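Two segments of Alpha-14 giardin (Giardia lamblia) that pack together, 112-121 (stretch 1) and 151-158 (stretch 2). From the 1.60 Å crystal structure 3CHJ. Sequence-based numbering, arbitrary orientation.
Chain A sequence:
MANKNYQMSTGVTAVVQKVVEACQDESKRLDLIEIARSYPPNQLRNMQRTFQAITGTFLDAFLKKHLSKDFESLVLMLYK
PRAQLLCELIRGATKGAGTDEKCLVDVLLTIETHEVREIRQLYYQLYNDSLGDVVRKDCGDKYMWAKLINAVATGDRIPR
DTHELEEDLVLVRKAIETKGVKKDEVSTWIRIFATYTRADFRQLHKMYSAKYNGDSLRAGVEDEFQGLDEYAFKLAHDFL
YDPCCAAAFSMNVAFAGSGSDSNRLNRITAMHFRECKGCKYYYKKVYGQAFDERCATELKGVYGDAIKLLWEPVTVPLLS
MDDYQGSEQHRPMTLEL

Stretch 1, residues 112-121: ETHEVREIRQ
Stretch 2 (151-158) AVATGDRI

Residues 112-121 and 151-158 of Alpha-14 giardin meet where the start of one helix lies beside the end of another. In stretch 1, Glu112 is the N-cap, and the helix runs from Thr113 through Gln121 and beyond. Most backbone bonds run i to i+4; Glu115 N to Glu112 O (2.9 Å) is i to i+3 and weak. Val116 N donates to Glu112 O at 3.0 Å, and Arg120 N donates to Val116 O at 3.0 Å. Stretch 2 enters as a helix that ends at Thr154, whose phi/psi are -113/-6. Gly155 leaves helical geometry at -107/-162. Asp156 (-140/161), Arg157 (-112/115) and Ile158 (-122/142) are extended.

The closest CA pairs run in opposite residue order. Thr113 CA lies 6.4 Å from Asp156 CA, and Val116 CA lies 6.8 Å from Ala153 CA. The two stretches bury 332 Å² in total. Thr113 and Arg120 have the largest covered areas, and Val116 sits between them along the helix.

Arg120 supplies all the direct hydrogen bonds across the contact. Its CA-to-CB bond points toward stretch 2. Chi1 is m (-69°), chi2 and chi3 are t, and chi4 is 139°. This extended chain carries the guanidinium to the carbonyl oxygens at the helix end. Arg120 NE donates to Ala153 O at 2.7 Å, with an angle of 158°. Arg120 NH2 donates to Gly155 O at 2.7 Å, with an angle of 161°. Weak bonds run from Arg120 NH2 to Ala153 O at 3.1 Å and to Val152 O at 3.5 Å. These three oxygens lie at the guanidinium edge, near its plane, where the N-H groups point. Thr154 O lies over one face instead. Arg120 NH2 is also 3.2 Å from Gly155 N, but both are donors and no bond forms. A water extends the network: it accepts from Arg120 NH1 at 3.1 Å and donates to Gly155 O at 2.9 Å.

Thr113 packs against the extended segment. Its CA-to-CB bond points toward stretch 2, and chi1 is -22°, between wells. Thr113 CG2 lies 3.5 Å from Asp156 OD1. Thr113 OG1 lies 3.4 Å from Arg157 CD, and it also sits at the edge of the Arg157 guanidinium. These are packing contacts. Asp156 has chi1 t (-165°). Its CA-to-CB bond points sideways, but the carboxylate end comes nearer. Asp156 OD1 also accepts a weak bond from Arg157 N at 2.7 Å. Arg157 points its CA-to-CB bond toward stretch 1, with chi1 m, chi2 and chi3 t, and chi4 -83°. Its NH1 and NH2 are hydrogen-bonded elsewhere in the structure.

Val116 fills the space between these contacts. It is buried, with CA-to-CB toward stretch 2 and chi1 t (-180°). Val116 CG1 lies 3.7 Å from Val152 O and 3.9 Å from Ala153 O. Val116 CG2 meets Val152 CG1 at 4.4 Å, an apolar contact. Val152 also has chi1 t (168°). The CA-to-CB bond of Ala153 points away, so Ala153 meets stretch 1 through its backbone.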

ATOM      1  N   GLU A 112       2.607   5.442  -7.330  1.00 19.83           N
ATOM      2  CA  GLU A 112       3.389   5.975  -8.441  1.00 21.40           C
ATOM      3  C   GLU A 112       3.693   7.468  -8.255  1.00 22.21           C
ATOM      4  O   GLU A 112       2.979   8.167  -7.517  1.00 21.88           O
ATOM      5  CB  GLU A 112       2.642   5.734  -9.763  1.00 21.62           C
ATOM      6  CG  GLU A 112       2.234   4.267 -10.009  1.00 23.01           C
ATOM      7  CD  GLU A 112       3.420   3.330 -10.201  1.00 25.51           C
ATOM      8  OE1 GLU A 112       4.501   3.793 -10.607  1.00 27.52           O
ATOM      9  OE2 GLU A 112       3.265   2.116  -9.949  1.00 27.30           O
ATOM     10  N   THR A 113       4.752   7.962  -8.906  1.00 23.56           N
ATOM     11  CA  THR A 113       5.136   9.371  -8.750  1.00 25.39           C
ATOM     12  C   THR A 113       3.999  10.304  -9.162  1.00 25.14           C
ATOM     13  O   THR A 113       3.749  11.313  -8.489  1.00 25.40           O
ATOM     14  CB  THR A 113       6.415   9.764  -9.542  1.00 25.89           C
ATOM     15  OG1 THR A 113       7.203   8.603  -9.825  1.00 31.09           O
ATOM     16  CG2 THR A 113       7.243  10.766  -8.734  1.00 27.35           C
ATOM     17  N   HIS A 114       3.301   9.967 -10.251  1.00 24.84           N
ATOM     18  CA  HIS A 114       2.139  10.762 -10.680  1.00 24.90           C
ATOM     19  C   HIS A 114       1.047  10.824  -9.606  1.00 23.63           C
ATOM     20  O   HIS A 114       0.381  11.850  -9.448  1.00 23.37           O
ATOM     21  CB  HIS A 114       1.586  10.306 -12.051  1.00 25.64           C
ATOM     22  CG  HIS A 114       0.841   8.999 -12.023  1.00 29.22           C
ATOM     23  ND1 HIS A 114      -0.493   8.909 -11.686  1.00 31.68           N
ATOM     24  CD2 HIS A 114       1.235   7.737 -12.332  1.00 31.78           C
ATOM     25  CE1 HIS A 114      -0.882   7.648 -11.760  1.00 32.89           C
ATOM     26  NE2 HIS A 114       0.146   6.917 -12.156  1.00 33.17           N
ATOM     27  N   GLU A 115       0.893   9.729  -8.858  1.00 21.67           N
ATOM     28  CA  GLU A 115      -0.109   9.637  -7.797  1.00 20.68           C
ATOM     29  C   GLU A 115       0.325  10.472  -6.591  1.00 19.47           C
ATOM     30  O   GLU A 115      -0.506  11.051  -5.920  1.00 17.84           O
ATOM     31  CB  GLU A 115      -0.331   8.190  -7.365  1.00 20.48           C
ATOM     32  CG  GLU A 115      -1.591   7.985  -6.484  1.00 23.20           C
ATOM     33  CD  GLU A 115      -2.914   8.070  -7.254  1.00 28.36           C
ATOM     34  OE1 GLU A 115      -2.953   7.686  -8.439  1.00 31.36           O
ATOM     35  OE2 GLU A 115      -3.928   8.511  -6.662  1.00 30.72           O
ATOM     36  N   VAL A 116       1.624  10.529  -6.315  1.00 19.13           N
ATOM     37  CA  VAL A 116       2.104  11.413  -5.237  1.00 19.01           C
ATOM     38  C   VAL A 116       1.781  12.861  -5.591  1.00 19.95           C
ATOM     39  O   VAL A 116       1.313  13.637  -4.752  1.00 19.33           O
ATOM     40  CB  VAL A 116       3.629  11.277  -4.975  1.00 19.09           C
ATOM     41  CG1 VAL A 116       4.052  12.204  -3.850  1.00 20.24           C
ATOM     42  CG2 VAL A 116       3.970   9.836  -4.606  1.00 19.11           C
ATOM     43  N   ARG A 117       2.015  13.219  -6.845  1.00 20.75           N
ATOM     44  CA  ARG A 117       1.743  14.583  -7.318  1.00 22.30           C
ATOM     45  C   ARG A 117       0.260  14.924  -7.119  1.00 21.65           C
ATOM     46  O   ARG A 117      -0.092  15.989  -6.599  1.00 21.73           O
ATOM     47  CB  ARG A 117       2.128  14.694  -8.787  1.00 22.66           C
ATOM     48  CG  ARG A 117       2.814  16.002  -9.185  1.00 25.89           C
ATOM     49  CD  ARG A 117       3.327  15.943 -10.623  1.00 25.67           C
ATOM     50  NE  ARG A 117       3.828  14.614 -10.962  1.00 31.62           N
ATOM     51  CZ  ARG A 117       3.982  14.141 -12.196  1.00 34.36           C
ATOM     52  NH1 ARG A 117       3.672  14.886 -13.254  1.00 35.97           N
ATOM     53  NH2 ARG A 117       4.440  12.909 -12.371  1.00 34.23           N
ATOM     54  N   GLU A 118      -0.605  13.988  -7.487  1.00 21.33           N
ATOM     55  CA  GLU A 118      -2.036  14.183  -7.379  1.00 21.60           C
ATOM     56  C   GLU A 118      -2.446  14.355  -5.917  1.00 19.52           C
ATOM     57  O   GLU A 118      -3.240  15.236  -5.574  1.00 18.81           O
ATOM     58  CB  GLU A 118      -2.772  12.995  -8.005  1.00 21.83           C
ATOM     59  CG  GLU A 118      -4.290  13.077  -7.908  1.00 25.06           C
ATOM     60  CD  GLU A 118      -5.021  11.868  -8.523  1.00 25.53           C
ATOM     61  OE1 GLU A 118      -4.423  10.772  -8.667  1.00 30.42           O
ATOM     62  OE2 GLU A 118      -6.220  12.023  -8.842  1.00 30.15           O
ATOM     63  N   ILE A 119      -1.904  13.522  -5.037  1.00 17.64           N
ATOM     64  CA  ILE A 119      -2.334  13.624  -3.651  1.00 16.28           C
ATOM     65  C   ILE A 119      -1.752  14.812  -2.883  1.00 15.24           C
ATOM     66  O   ILE A 119      -2.347  15.234  -1.920  1.00 14.53           O
ATOM     67  CB  ILE A 119      -2.223  12.284  -2.849  1.00 17.09           C
ATOM     68  CG1 ILE A 119      -0.772  11.868  -2.645  1.00 17.28           C
ATOM     69  CG2 ILE A 119      -3.079  11.180  -3.526  1.00 16.74           C
ATOM     70  CD1 ILE A 119      -0.606  10.741  -1.618  1.00 17.72           C
ATOM     71  N   ARG A 120      -0.618  15.370  -3.325  1.00 14.29           N
ATOM     72  CA  ARG A 120      -0.120  16.602  -2.702  1.00 14.03           C
ATOM     73  C   ARG A 120      -1.183  17.680  -2.816  1.00 13.72           C
ATOM     74  O   ARG A 120      -1.482  18.368  -1.857  1.00 13.44           O
ATOM     75  CB  ARG A 120       1.151  17.118  -3.381  1.00 14.30           C
ATOM     76  CG  ARG A 120       2.351  16.240  -3.165  1.00 14.46           C
ATOM     77  CD  ARG A 120       3.508  16.825  -3.966  1.00 15.88           C
ATOM     78  NE  ARG A 120       4.644  15.931  -3.883  1.00 19.15           N
ATOM     79  CZ  ARG A 120       5.444  15.623  -4.898  1.00 18.66           C
ATOM     80  NH1 ARG A 120       5.251  16.144  -6.117  1.00 19.91           N
ATOM     81  NH2 ARG A 120       6.446  14.786  -4.673  1.00 20.07           N
ATOM     82  N   GLN A 121      -1.762  17.787  -4.007  1.00 14.75           N
ATOM     83  CA  GLN A 121      -2.767  18.808  -4.277  1.00 16.18           C
ATOM     84  C   GLN A 121      -4.095  18.498  -3.571  1.00 15.45           C
ATOM     85  O   GLN A 121      -4.680  19.364  -2.887  1.00 15.01           O
ATOM     86  CB  GLN A 121      -2.968  18.910  -5.797  1.00 16.40           C
ATOM     87  CG  GLN A 121      -1.716  19.419  -6.539  1.00 19.95           C
ATOM     88  CD  GLN A 121      -1.854  19.446  -8.064  1.00 20.74           C
ATOM     89  OE1 GLN A 121      -1.006  18.903  -8.788  1.00 28.75           O
ATOM     90  NE2 GLN A 121      -2.896  20.098  -8.557  1.00 25.39           N
ATOM     91  N   ALA A 151      11.653  12.353   1.174  1.00 10.76           N
ATOM     92  CA  ALA A 151      12.146  12.572  -0.184  1.00 11.12           C
ATOM     93  C   ALA A 151      11.073  12.215  -1.215  1.00 11.87           C
ATOM     94  O   ALA A 151      10.901  12.883  -2.250  1.00 14.33           O
ATOM     95  CB  ALA A 151      13.403  11.773  -0.424  1.00 10.51           C
ATOM     96  N   VAL A 152      10.380  11.115  -0.977  1.00 11.18           N
ATOM     97  CA  VAL A 152       9.314  10.707  -1.870  1.00 12.05           C
ATOM     98  C   VAL A 152       8.137  11.692  -1.827  1.00 12.63           C
ATOM     99  O   VAL A 152       7.587  12.060  -2.874  1.00 12.85           O
ATOM    100  CB  VAL A 152       8.853   9.270  -1.529  1.00 12.22           C
ATOM    101  CG1 VAL A 152       7.554   8.910  -2.238  1.00 12.27           C
ATOM    102  CG2 VAL A 152       9.969   8.294  -1.874  1.00 13.67           C
ATOM    103  N   ALA A 153       7.763  12.120  -0.622  1.00 12.96           N
ATOM    104  CA  ALA A 153       6.622  13.023  -0.467  1.00 14.60           C
ATOM    105  C   ALA A 153       6.791  14.336  -1.222  1.00 15.98           C
ATOM    106  O   ALA A 153       5.802  14.877  -1.689  1.00 17.24           O
ATOM    107  CB  ALA A 153       6.314  13.287   1.017  1.00 14.51           C
ATOM    108  N   THR A 154       8.024  14.833  -1.350  1.00 16.79           N
ATOM    109  CA  THR A 154       8.268  16.151  -1.960  1.00 18.79           C
ATOM    110  C   THR A 154       9.008  16.120  -3.295  1.00 19.48           C
ATOM    111  O   THR A 154       9.162  17.168  -3.937  1.00 20.32           O
ATOM    112  CB  THR A 154       9.050  17.056  -0.991  1.00 19.17           C
ATOM    113  OG1 THR A 154      10.316  16.450  -0.691  1.00 21.17           O
ATOM    114  CG2 THR A 154       8.260  17.253   0.298  1.00 21.77           C
ATOM    115  N   GLY A 155       9.473  14.949  -3.721  1.00 19.88           N
ATOM    116  CA  GLY A 155      10.343  14.866  -4.901  1.00 20.36           C
ATOM    117  C   GLY A 155       9.706  14.289  -6.150  1.00 20.55           C
ATOM    118  O   GLY A 155       8.489  14.214  -6.276  1.00 21.06           O
ATOM    119  N   ASP A 156      10.552  13.872  -7.082  1.00 21.62           N
ATOM    120  CA  ASP A 156      10.119  13.326  -8.351  1.00 22.42           C
ATOM    121  C   ASP A 156      11.043  12.163  -8.661  1.00 22.07           C
ATOM    122  O   ASP A 156      12.129  12.061  -8.091  1.00 22.60           O
ATOM    123  CB  ASP A 156      10.264  14.402  -9.444  1.00 23.29           C
ATOM    124  CG  ASP A 156       9.518  14.065 -10.743  1.00 26.17           C
ATOM    125  OD1 ASP A 156       8.880  12.983 -10.878  1.00 26.89           O
ATOM    126  OD2 ASP A 156       9.581  14.924 -11.664  1.00 29.25           O
ATOM    127  N   ARG A 157      10.593  11.295  -9.555  1.00 22.04           N
ATOM    128  CA  ARG A 157      11.414  10.211 -10.059  1.00 21.70           C
ATOM    129  C   ARG A 157      11.700  10.490 -11.527  1.00 22.72           C
ATOM    130  O   ARG A 157      10.787  10.521 -12.351  1.00 23.99           O
ATOM    131  CB  ARG A 157      10.693   8.880  -9.880  1.00 20.93           C
ATOM    132  CG  ARG A 157      10.599   8.451  -8.421  1.00 19.51           C
ATOM    133  CD  ARG A 157       9.881   7.128  -8.289  1.00 16.63           C
ATOM    134  NE  ARG A 157       9.679   6.817  -6.871  1.00 17.69           N
ATOM    135  CZ  ARG A 157      10.587   6.256  -6.075  1.00 16.84           C
ATOM    136  NH1 ARG A 157      11.768   5.859  -6.539  1.00 15.51           N
ATOM    137  NH2 ARG A 157      10.293   6.039  -4.784  1.00 19.27           N
ATOM    138  N   ILE A 158      12.970  10.707 -11.839  1.00 23.51           N
ATOM    139  CA  ILE A 158      13.361  11.149 -13.179  1.00 24.38           C
ATOM    140  C   ILE A 158      14.353  10.173 -13.833  1.00 23.60           C
ATOM    141  O   ILE A 158      15.216   9.629 -13.141  1.00 23.30           O
ATOM    142  CB  ILE A 158      13.919  12.614 -13.174  1.00 25.10           C
ATOM    143  CG1 ILE A 158      15.325  12.721 -12.538  1.00 27.29           C
ATOM    144  CG2 ILE A 158      12.899  13.603 -12.559  1.00 26.77           C
ATOM    145  CD1 ILE A 158      15.511  12.207 -11.106  1.00 30.03           C
TER
HETATM  146  O   HOH W   1       6.927  15.179  -8.497  1.00 35.36           O